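Local coordinates for protein lectin (Trichosanthes anguina, PDB 4HR6) that binds galactosides as the beta-trefoil lectin chain of a nontoxic, three-chain homologue of type II ribosome-inactivating proteins, at residues Gly14-Cys19 against Asn108-Ser113; Leu103-Asn108 against Gln127-Gly132; Pro137-Ile142 against Glu170-Leu175; Arg187-Thr192 against Ile206-Gly211. All blocks are in the same frame, centred on the assembly; numbering follows the deposited sequence.

Interaction 1 (Gly14-Cys19 against Asn108-Ser113); sequences GRDALC and NKATRS
Arg15, Asp16 and Leu18 reach from one surface loop of a ricin-type beta-trefoil domain onto the loop 108-113, with Ala110 at the middle of the contact. The first loop joins strands 7-13 and 19-22 and is closed as a G1 beta bulge. The evidence is a pair of bonds that sets two consecutive residues opposite Gly14: Ala17 N donates to Gly14 O at 2.6 Å, and Gly14 N to Leu18 O at 2.9 Å.

Arg15 follows Gly14 and sets one face of its guanidinium over the peptide between Lys109 and Ala110. Lys109 C stands 3.7 Å above the Arg15 guanidinium plane, over its centre, and Ala110 N lies over the same face. Arg15 NH2 lies 3.2 Å from Ala110 CB. A bend at chi2 (-89°) turns CD, and a further one at chi3 turns NE, which donates to the carbonyl of Ser107. Arg15 NH1 lies 3.0 Å from Asn108 O, but the angle is too poor for a hydrogen bond; the contact rests on van der Waals packing of the guanidinium over the 109-110 peptide, while NE is held by Ser107 O.

Asp16 adds OD2, 3.6 Å from Ala110 CB. Its backbone N is bonded to Asp178, which ties this loop to the second trefoil domain, and OD1 makes a long, weak ion pair with Arg182.

Beyond Ala17, Leu18 packs also on Leu35 and Pro37. Across the contact, Leu18 CD1 rests 3.7 Å from Ala110 O.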
# COMPACT_ATOMS: atom_id res chain seq x y z
N GLY C 14 5.23 10.35 15.26
CA GLY C 14 3.81 10.72 15.34
C GLY C 14 3.54 12.21 15.20
O GLY C 14 3.95 12.83 14.20
N ARG C 15 2.85 12.75 16.20
CA ARG C 15 2.51 14.18 16.28
C ARG C 15 3.48 15.09 15.56
O ARG C 15 4.66 15.18 15.93
CB ARG C 15 2.44 14.60 17.75
CG ARG C 15 1.05 14.73 18.31
CD ARG C 15 0.48 16.13 18.12
NE ARG C 15 -0.33 16.50 19.27
CZ ARG C 15 -0.97 17.66 19.41
NH1 ARG C 15 -1.68 17.88 20.51
NH2 ARG C 15 -0.91 18.59 18.47
N ASP C 16 2.98 15.76 14.52
CA ASP C 16 3.79 16.70 13.76
C ASP C 16 5.12 16.13 13.24
O ASP C 16 6.04 16.88 12.92
CB ASP C 16 4.02 17.99 14.59
CG ASP C 16 2.85 18.98 14.45
OD1 ASP C 16 3.03 19.99 13.73
OD2 ASP C 16 1.76 18.74 15.01
N ALA C 17 5.19 14.80 13.13
CA ALA C 17 6.37 14.10 12.58
C ALA C 17 7.52 13.99 13.57
O ALA C 17 8.65 13.75 13.17
CB ALA C 17 6.87 14.78 11.30
N LEU C 18 7.23 14.14 14.85
CA LEU C 18 8.28 14.07 15.86
C LEU C 18 8.41 12.64 16.36
O LEU C 18 7.47 11.85 16.25
CB LEU C 18 7.98 15.03 17.01
CG LEU C 18 8.12 16.50 16.61
CD1 LEU C 18 7.28 17.39 17.53
CD2 LEU C 18 9.57 16.93 16.64
N CYS C 19 9.57 12.35 16.93
CA CYS C 19 9.92 11.01 17.38
C CYS C 19 9.84 10.82 18.90
O CYS C 19 10.12 11.74 19.67
CB CYS C 19 11.32 10.66 16.88
SG CYS C 19 11.32 10.09 15.17
N ASN C 108 -0.16 15.34 24.27
CA ASN C 108 -1.14 16.41 24.43
C ASN C 108 -0.76 17.76 23.79
O ASN C 108 -1.64 18.54 23.45
CB ASN C 108 -1.45 16.63 25.92
CG ASN C 108 -2.33 15.54 26.50
OD1 ASN C 108 -3.21 15.01 25.83
ND2 ASN C 108 -2.11 15.21 27.77
N LYS C 109 0.53 18.02 23.64
CA LYS C 109 0.99 19.22 22.94
C LYS C 109 1.80 18.86 21.70
O LYS C 109 2.40 17.79 21.63
CB LYS C 109 1.82 20.11 23.88
CG LYS C 109 0.97 21.08 24.70
CD LYS C 109 1.66 21.55 25.98
CE LYS C 109 1.32 20.65 27.17
NZ LYS C 109 1.69 21.27 28.47
N ALA C 110 1.80 19.76 20.72
CA ALA C 110 2.49 19.52 19.46
C ALA C 110 3.95 19.95 19.53
O ALA C 110 4.67 19.87 18.53
CB ALA C 110 1.79 20.27 18.32
N THR C 111 4.39 20.39 20.70
CA THR C 111 5.68 21.07 20.85
C THR C 111 6.83 20.12 21.22
O THR C 111 6.63 19.10 21.91
CB THR C 111 5.58 22.26 21.85
OG1 THR C 111 6.76 23.06 21.78
CG2 THR C 111 5.37 21.80 23.30
N ARG C 112 8.02 20.45 20.73
CA ARG C 112 9.27 19.83 21.14
C ARG C 112 9.35 19.68 22.67
O ARG C 112 8.97 20.58 23.41
CB ARG C 112 10.44 20.69 20.62
CG ARG C 112 11.80 20.40 21.25
CD ARG C 112 12.80 21.50 20.93
NE ARG C 112 13.26 21.45 19.54
CZ ARG C 112 13.79 22.47 18.87
NH1 ARG C 112 13.93 23.67 19.44
NH2 ARG C 112 14.19 22.30 17.61
N SER C 113 9.83 18.52 23.12
CA SER C 113 10.01 18.21 24.55
C SER C 113 8.71 18.05 25.36
O SER C 113 8.75 18.12 26.59
CB SER C 113 10.95 19.23 25.22
OG SER C 113 12.15 19.42 24.47

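Interaction 2 (Leu103-Asn108 against Gln127-Gly132)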
# COMPACT_ATOMS: atom_id res chain seq x y z
N LEU C 103 -7.24 3.26 27.47
CA LEU C 103 -6.17 4.25 27.36
C LEU C 103 -5.33 4.04 26.09
O LEU C 103 -5.42 3.01 25.43
CB LEU C 103 -5.29 4.20 28.61
CG LEU C 103 -6.02 4.63 29.90
CD1 LEU C 103 -5.31 4.12 31.14
CD2 LEU C 103 -6.17 6.15 29.94
N ALA C 104 -4.51 5.05 25.76
CA ALA C 104 -3.71 5.03 24.54
C ALA C 104 -2.60 6.06 24.62
O ALA C 104 -2.78 7.13 25.20
CB ALA C 104 -4.59 5.31 23.34
N LEU C 105 -1.46 5.75 24.01
CA LEU C 105 -0.31 6.64 24.07
C LEU C 105 -0.65 7.96 23.40
O LEU C 105 -1.17 7.98 22.27
CB LEU C 105 0.90 5.98 23.41
CG LEU C 105 2.23 6.75 23.46
CD1 LEU C 105 2.75 6.83 24.89
CD2 LEU C 105 3.27 6.10 22.55
N THR C 106 -0.37 9.06 24.09
CA THR C 106 -0.79 10.39 23.66
C THR C 106 0.30 11.43 23.83
O THR C 106 1.18 11.28 24.69
CB THR C 106 -2.01 10.86 24.46
OG1 THR C 106 -2.97 9.81 24.54
CG2 THR C 106 -2.64 12.11 23.83
N SER C 107 0.25 12.46 23.00
CA SER C 107 1.12 13.62 23.14
C SER C 107 0.24 14.86 23.09
O SER C 107 -0.06 15.37 22.00
CB SER C 107 2.18 13.65 22.06
OG SER C 107 3.04 14.76 22.24
N ASN C 108 -0.16 15.34 24.27
CA ASN C 108 -1.14 16.41 24.43
C ASN C 108 -0.76 17.76 23.79
O ASN C 108 -1.64 18.54 23.45
CB ASN C 108 -1.45 16.63 25.92
CG ASN C 108 -2.33 15.54 26.50
OD1 ASN C 108 -3.21 15.01 25.83
ND2 ASN C 108 -2.11 15.21 27.77
N GLN C 127 -3.01 10.94 19.20
CA GLN C 127 -2.88 9.52 19.57
C GLN C 127 -2.51 8.59 18.38
O GLN C 127 -2.70 7.37 18.46
CB GLN C 127 -4.18 9.06 20.22
CG GLN C 127 -4.57 9.94 21.41
CD GLN C 127 -5.79 9.44 22.15
OE1 GLN C 127 -6.86 9.23 21.56
NE2 GLN C 127 -5.65 9.24 23.47
N GLY C 128 -1.99 9.16 17.30
CA GLY C 128 -1.64 8.40 16.10
C GLY C 128 -0.14 8.25 15.96
O GLY C 128 0.61 9.23 16.09
N TRP C 129 0.31 7.03 15.70
CA TRP C 129 1.75 6.77 15.63
C TRP C 129 2.10 5.88 14.44
O TRP C 129 1.32 5.02 14.07
CB TRP C 129 2.23 6.11 16.92
CG TRP C 129 1.83 6.84 18.15
CD1 TRP C 129 0.73 6.59 18.93
CD2 TRP C 129 2.51 7.93 18.74
NE1 TRP C 129 0.70 7.48 19.97
CE2 TRP C 129 1.78 8.31 19.88
CE3 TRP C 129 3.68 8.64 18.41
CZ2 TRP C 129 2.17 9.37 20.70
CZ3 TRP C 129 4.07 9.69 19.23
CH2 TRP C 129 3.32 10.04 20.36
N ARG C 130 3.28 6.11 13.88
CA ARG C 130 3.90 5.25 12.87
C ARG C 130 5.11 4.53 13.46
O ARG C 130 6.14 5.16 13.78
CB ARG C 130 4.37 6.07 11.67
CG ARG C 130 4.98 5.21 10.57
CD ARG C 130 5.82 6.05 9.62
NE ARG C 130 4.99 6.96 8.83
CZ ARG C 130 5.47 7.92 8.04
NH1 ARG C 130 6.77 8.12 7.94
NH2 ARG C 130 4.62 8.70 7.38
N VAL C 131 4.99 3.22 13.58
CA VAL C 131 6.12 2.37 13.96
C VAL C 131 6.85 2.00 12.68
O VAL C 131 6.31 1.34 11.81
CB VAL C 131 5.64 1.10 14.65
CG1 VAL C 131 6.83 0.21 14.99
CG2 VAL C 131 4.85 1.46 15.89
N GLY C 132 8.08 2.46 12.56
CA GLY C 132 8.82 2.29 11.34
C GLY C 132 9.98 3.25 11.30
O GLY C 132 9.97 4.28 11.99
O HOH W 1 -1.84 5.67 20.56
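The indole of Trp129 takes Leu105 on one face and at its edge. Leu105 CD2 lies 4.1 Å from the centroid of the five-membered ring and 25° off the normal, a CH-pi contact displaced toward the rim. Leu105 reaches this face with CG anti to the backbone N (chi1 -177°), and the two side chains cross at about a right angle. At the edge, Trp129 NE1 donates to Leu105 O at 3.0 Å; the acceptor is in the ring plane, whereas the donor stands well above the carbonyl plane. Water 1, also in the ring plane, can donate to Leu105 O or Gln127 O, but has more acceptors nearby than protons. Ser107 CB adds an oblique touch on Trp129 CH2.

The second flat group is the amide of Gln127. Its NE2 gives a nearly straight bond (173°) to Thr106 OG1 at 2.9 Å, with OG1 in the amide plane. Thr106 OG1 donates to Ala104 O at 2.8 Å, so the hydroxyl is gripped on both its donor and acceptor functions. Bonds of the same amide to Val120 O and Thr122 N help fix its rotation. Gln127 CA makes a CA-H...O contact with Leu105 O.

Gln127-Gly128-Trp129 fits the Q-x-W signature of ricin-type trefoils, here buried. Strand 103-106 pairs antiparallel with 117-120, while Leu35 of strand 33-36 and Ile95 of strand 95-96 also pack on Trp129. Past the tryptophan the chain enters strand 130-131, beside strand 7-13, where Val131 O is hydrogen-bonded to Ser185 of a neighbouring subunit.

Interaction 3 (Pro137-Ile142 against Glu170-Leu175); sequences PIIGSI and EQSWAL
Ile138 pairs with Leu175, and Gly140 with Trp173, through four backbone hydrogen bonds in antiparallel register. Leu175 N to Ile138 O and Trp173 N to Gly140 O both measure 2.9 Å; the return bonds, Ile138 N to Leu175 O and Gly140 N to Trp173 O, are 3.0 Å. Ile139 and Ala174 form the non-hydrogen-bonded pair between them. The short strand axes run at 141°. Beyond the last bridge, water 2 carries the link on, donating to Gln171 O at 2.6 Å and accepting from Ile142 N.

On the Ile139/Ala174 face, chi2 of -52° brings Ile139 CD1 to 3.7 Å from Ala174 CB, while CG2 touches Ser172 OG, itself hydrogen-bonded to Asp184. On the Ile138/Leu175/Trp173 face, Ile138 CB packs on Leu175 CB, and Ile142 CD1 rides over the indole, 4.1 Å from Trp173 CG, crossing at about a right angle. Gln171-Ser172-Trp173 matches the trefoil Q-x-W signature; Trp173 NE1 bonds to Leu150 O, and the Gln171 amide to Glu163 O and Val165 N. Main-chain bonds thus set the register, a water extends the link, and apolar side chains pack on both faces, with the buried polar ends of Gln171 and Trp173 satisfied.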
# COMPACT_ATOMS: atom_id res chain seq x y z
N PRO C 137 7.23 12.50 6.21
CA PRO C 137 5.90 12.45 5.62
C PRO C 137 5.97 11.90 4.19
O PRO C 137 6.93 12.16 3.47
CB PRO C 137 5.45 13.93 5.59
CG PRO C 137 6.44 14.68 6.42
CD PRO C 137 7.71 13.89 6.40
N ILE C 138 4.94 11.16 3.81
CA ILE C 138 4.84 10.60 2.46
C ILE C 138 4.11 11.60 1.58
O ILE C 138 2.93 11.88 1.79
CB ILE C 138 4.02 9.28 2.43
CG1 ILE C 138 4.58 8.24 3.41
CG2 ILE C 138 3.96 8.73 1.01
CD1 ILE C 138 6.03 7.93 3.20
N ILE C 139 4.80 12.12 0.57
CA ILE C 139 4.21 13.06 -0.38
C ILE C 139 3.55 12.36 -1.55
O ILE C 139 4.17 11.53 -2.20
CB ILE C 139 5.28 13.99 -1.01
CG1 ILE C 139 6.16 14.67 0.04
CG2 ILE C 139 4.62 15.01 -1.94
CD1 ILE C 139 5.40 15.38 1.13
N GLY C 140 2.33 12.76 -1.88
CA GLY C 140 1.75 12.34 -3.15
C GLY C 140 0.44 13.00 -3.49
O GLY C 140 -0.05 13.88 -2.77
N SER C 141 -0.13 12.59 -4.63
CA SER C 141 -1.48 12.97 -5.01
C SER C 141 -2.42 11.92 -4.51
O SER C 141 -2.02 10.78 -4.29
CB SER C 141 -1.63 13.07 -6.53
OG SER C 141 -0.65 13.93 -7.06
N ILE C 142 -3.68 12.31 -4.32
CA ILE C 142 -4.70 11.38 -3.92
C ILE C 142 -5.73 11.33 -5.04
O ILE C 142 -6.34 12.36 -5.36
CB ILE C 142 -5.36 11.80 -2.61
CG1 ILE C 142 -4.31 11.90 -1.52
CG2 ILE C 142 -6.44 10.81 -2.23
CD1 ILE C 142 -4.82 12.51 -0.23
N GLU C 170 -1.26 22.54 -5.61
CA GLU C 170 -2.49 22.40 -4.82
C GLU C 170 -2.98 20.97 -4.75
O GLU C 170 -3.87 20.66 -3.96
CB GLU C 170 -3.62 23.26 -5.41
CG GLU C 170 -3.42 24.77 -5.35
CD GLU C 170 -2.43 25.30 -6.37
OE1 GLU C 170 -2.31 24.71 -7.47
OE2 GLU C 170 -1.77 26.32 -6.08
N GLN C 171 -2.42 20.11 -5.61
CA GLN C 171 -2.78 18.70 -5.69
C GLN C 171 -1.80 17.79 -4.93
O GLN C 171 -1.92 16.57 -4.98
CB GLN C 171 -2.89 18.28 -7.16
CG GLN C 171 -4.05 18.97 -7.88
CD GLN C 171 -4.39 18.37 -9.23
OE1 GLN C 171 -3.58 17.66 -9.83
NE2 GLN C 171 -5.60 18.66 -9.72
N SER C 172 -0.86 18.40 -4.20
CA SER C 172 0.16 17.66 -3.48
C SER C 172 -0.10 17.68 -1.97
O SER C 172 -0.27 18.75 -1.36
CB SER C 172 1.55 18.20 -3.81
OG SER C 172 2.54 17.57 -3.01
N TRP C 173 -0.13 16.47 -1.40
CA TRP C 173 -0.49 16.24 -0.01
C TRP C 173 0.63 15.53 0.73
O TRP C 173 1.39 14.75 0.13
CB TRP C 173 -1.76 15.42 0.06
CG TRP C 173 -2.89 16.07 -0.68
CD1 TRP C 173 -3.25 15.86 -1.97
CD2 TRP C 173 -3.77 17.07 -0.17
NE1 TRP C 173 -4.32 16.66 -2.30
CE2 TRP C 173 -4.66 17.41 -1.21
CE3 TRP C 173 -3.90 17.71 1.07
CZ2 TRP C 173 -5.67 18.37 -1.05
CZ3 TRP C 173 -4.91 18.65 1.23
CH2 TRP C 173 -5.77 18.98 0.18
N ALA C 174 0.73 15.81 2.02
CA ALA C 174 1.75 15.22 2.85
C ALA C 174 1.08 14.40 3.94
O ALA C 174 0.27 14.93 4.71
CB ALA C 174 2.62 16.29 3.45
N LEU C 175 1.40 13.11 3.97
CA LEU C 175 0.85 12.18 4.94
C LEU C 175 1.81 12.03 6.13
O LEU C 175 2.93 11.55 5.99
CB LEU C 175 0.59 10.82 4.30
CG LEU C 175 -0.62 10.69 3.36
CD1 LEU C 175 -0.68 11.80 2.31
CD2 LEU C 175 -0.57 9.33 2.68
O HOH W 2 -4.03 15.10 -5.29

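Interaction 4 (Arg187-Thr192 against Ile206-Gly211)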
# COMPACT_ATOMS: atom_id res chain seq x y z
N ARG C 187 1.98 23.22 6.08
CA ARG C 187 1.88 22.07 6.99
C ARG C 187 1.12 22.36 8.29
O ARG C 187 1.01 21.48 9.14
CB ARG C 187 3.27 21.52 7.32
CG ARG C 187 4.12 21.16 6.10
CD ARG C 187 3.51 20.03 5.28
NE ARG C 187 4.28 19.82 4.05
CZ ARG C 187 5.38 19.07 3.95
NH1 ARG C 187 5.87 18.43 5.00
NH2 ARG C 187 5.99 18.97 2.78
N GLU C 188 0.62 23.58 8.45
CA GLU C 188 -0.25 23.92 9.58
C GLU C 188 -1.71 23.56 9.28
O GLU C 188 -2.56 23.58 10.18
CB GLU C 188 -0.14 25.42 9.92
CG GLU C 188 1.25 25.82 10.42
CD GLU C 188 1.46 27.34 10.48
OE1 GLU C 188 0.73 28.11 9.81
OE2 GLU C 188 2.39 27.76 11.21
N LEU C 189 -1.96 23.19 8.02
CA LEU C 189 -3.30 22.90 7.50
C LEU C 189 -3.61 21.41 7.30
O LEU C 189 -2.88 20.70 6.61
CB LEU C 189 -3.47 23.63 6.16
CG LEU C 189 -3.36 25.16 6.19
CD1 LEU C 189 -3.47 25.73 4.79
CD2 LEU C 189 -4.44 25.74 7.10
N CYS C 190 -4.72 20.94 7.86
CA CYS C 190 -5.05 19.54 7.90
C CYS C 190 -6.39 19.28 7.23
O CYS C 190 -7.31 20.07 7.37
CB CYS C 190 -5.15 19.06 9.35
SG CYS C 190 -3.61 18.52 10.11
N VAL C 191 -6.49 18.15 6.53
CA VAL C 191 -7.77 17.67 6.03
C VAL C 191 -8.61 17.31 7.25
O VAL C 191 -8.16 16.55 8.10
CB VAL C 191 -7.59 16.45 5.11
CG1 VAL C 191 -8.91 15.79 4.79
CG2 VAL C 191 -6.87 16.86 3.83
N THR C 192 -9.83 17.84 7.31
CA THR C 192 -10.64 17.78 8.53
C THR C 192 -12.10 17.57 8.21
O THR C 192 -12.61 18.16 7.28
CB THR C 192 -10.57 19.10 9.32
OG1 THR C 192 -9.21 19.55 9.42
CG2 THR C 192 -11.18 18.92 10.72
N ILE C 206 -10.47 21.89 4.79
CA ILE C 206 -9.13 22.13 5.31
C ILE C 206 -9.17 23.13 6.46
O ILE C 206 -9.56 24.28 6.25
CB ILE C 206 -8.22 22.70 4.21
CG1 ILE C 206 -8.30 21.82 2.95
CG2 ILE C 206 -6.79 22.86 4.72
CD1 ILE C 206 -7.47 22.34 1.79
N LEU C 207 -8.76 22.70 7.66
CA LEU C 207 -8.66 23.60 8.82
C LEU C 207 -7.27 23.51 9.45
O LEU C 207 -6.45 22.69 9.04
CB LEU C 207 -9.72 23.26 9.87
CG LEU C 207 -11.17 23.28 9.36
CD1 LEU C 207 -12.12 22.67 10.38
CD2 LEU C 207 -11.60 24.69 8.99
N ASN C 208 -7.00 24.38 10.42
CA ASN C 208 -5.73 24.35 11.13
C ASN C 208 -5.56 23.00 11.81
O ASN C 208 -6.50 22.47 12.39
CB ASN C 208 -5.62 25.48 12.17
CG ASN C 208 -5.09 26.78 11.59
OD1 ASN C 208 -5.82 27.55 10.97
ND2 ASN C 208 -3.80 27.02 11.79
N CYS C 209 -4.36 22.43 11.72
CA CYS C 209 -4.07 21.18 12.42
C CYS C 209 -4.12 21.46 13.93
O CYS C 209 -3.40 22.32 14.42
CB CYS C 209 -2.69 20.63 12.03
SG CYS C 209 -2.47 20.18 10.28
N ASP C 210 -4.98 20.76 14.66
CA ASP C 210 -5.10 20.97 16.11
C ASP C 210 -5.05 19.67 16.92
O ASP C 210 -5.45 19.65 18.09
CB ASP C 210 -6.40 21.75 16.41
CG ASP C 210 -7.66 20.96 16.07
OD1 ASP C 210 -8.72 21.58 15.86
OD2 ASP C 210 -7.59 19.71 15.99
N GLY C 211 -4.59 18.59 16.30
CA GLY C 211 -4.40 17.31 17.00
C GLY C 211 -5.66 16.56 17.40
O GLY C 211 -5.60 15.65 18.23
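Cys190 and Cys209 are joined by a disulfide, with SG to SG at 2.0 Å and a chi3 of 100°, a right-handed bridge. The half-cystines are not a bridge pair: Cys190 is in register with Leu207, so the sulfur link reaches beyond strand 206-208 to clamp the chain just after it.

Three backbone hydrogen bonds support that clamp. Cys209 N donates to Glu188 O at 2.6 Å and Cys190 N to Leu207 O at 2.7 Å, the latter almost straight at 178°. The return bond from Leu207 N to Cys190 O is 3.0 Å. Thr192 OG1, standing well above the carbonyl plane of Cys190, also donates to Cys190 O at 2.8 Å, and that oxygen is therefore held by two donors. Gln215 is a further partner of the Thr192 hydroxyl. CA-H...O contacts from Leu189, Ile206 and Asn208 add to the same three carbonyl oxygens.

Apolar packing completes the junction. Leu189 CB meets Ile206 CG2 at 3.7 Å. Thr192 CG2 touches Leu207 CD1 at 3.9 Å, the two side chains crossing at about a right angle. Val191 and Ile206, on one face, also pack on Trp173.

The short axes are inclined at 129°, and the chain turns a corner at Arg187 and Glu188, where Arg187 forms a salt bridge with Asp184. An antiparallel pair closed by a disulfide over a short sequence interval recurs in this chain, as at Cys60-Cys77 with strands 59-62 and 73-75, and is a familiar element of ricin-type beta-trefoil domains.

From the N terminus, the loop 14-19 opens interaction 1, which closes at 108-113 across most of the first trefoil domain. Interaction 2 starts at 103-108, before that closure, and ends at 127-132, so the two cross; they share Asn108 and touch where Gly14 CA packs against Trp129. The chain then passes from strand 130-131 to strand 138-143, and interaction 3 lies in the second trefoil. Interaction 4 follows in series, closing the short excursion 193-205, and meets interaction 3 where Ala174 lies beside Arg187. Between domains, Arg130 of interaction 2 approaches Leu175 and Ile138 of interaction 3, and Arg15 packs on Gly211 of interaction 4.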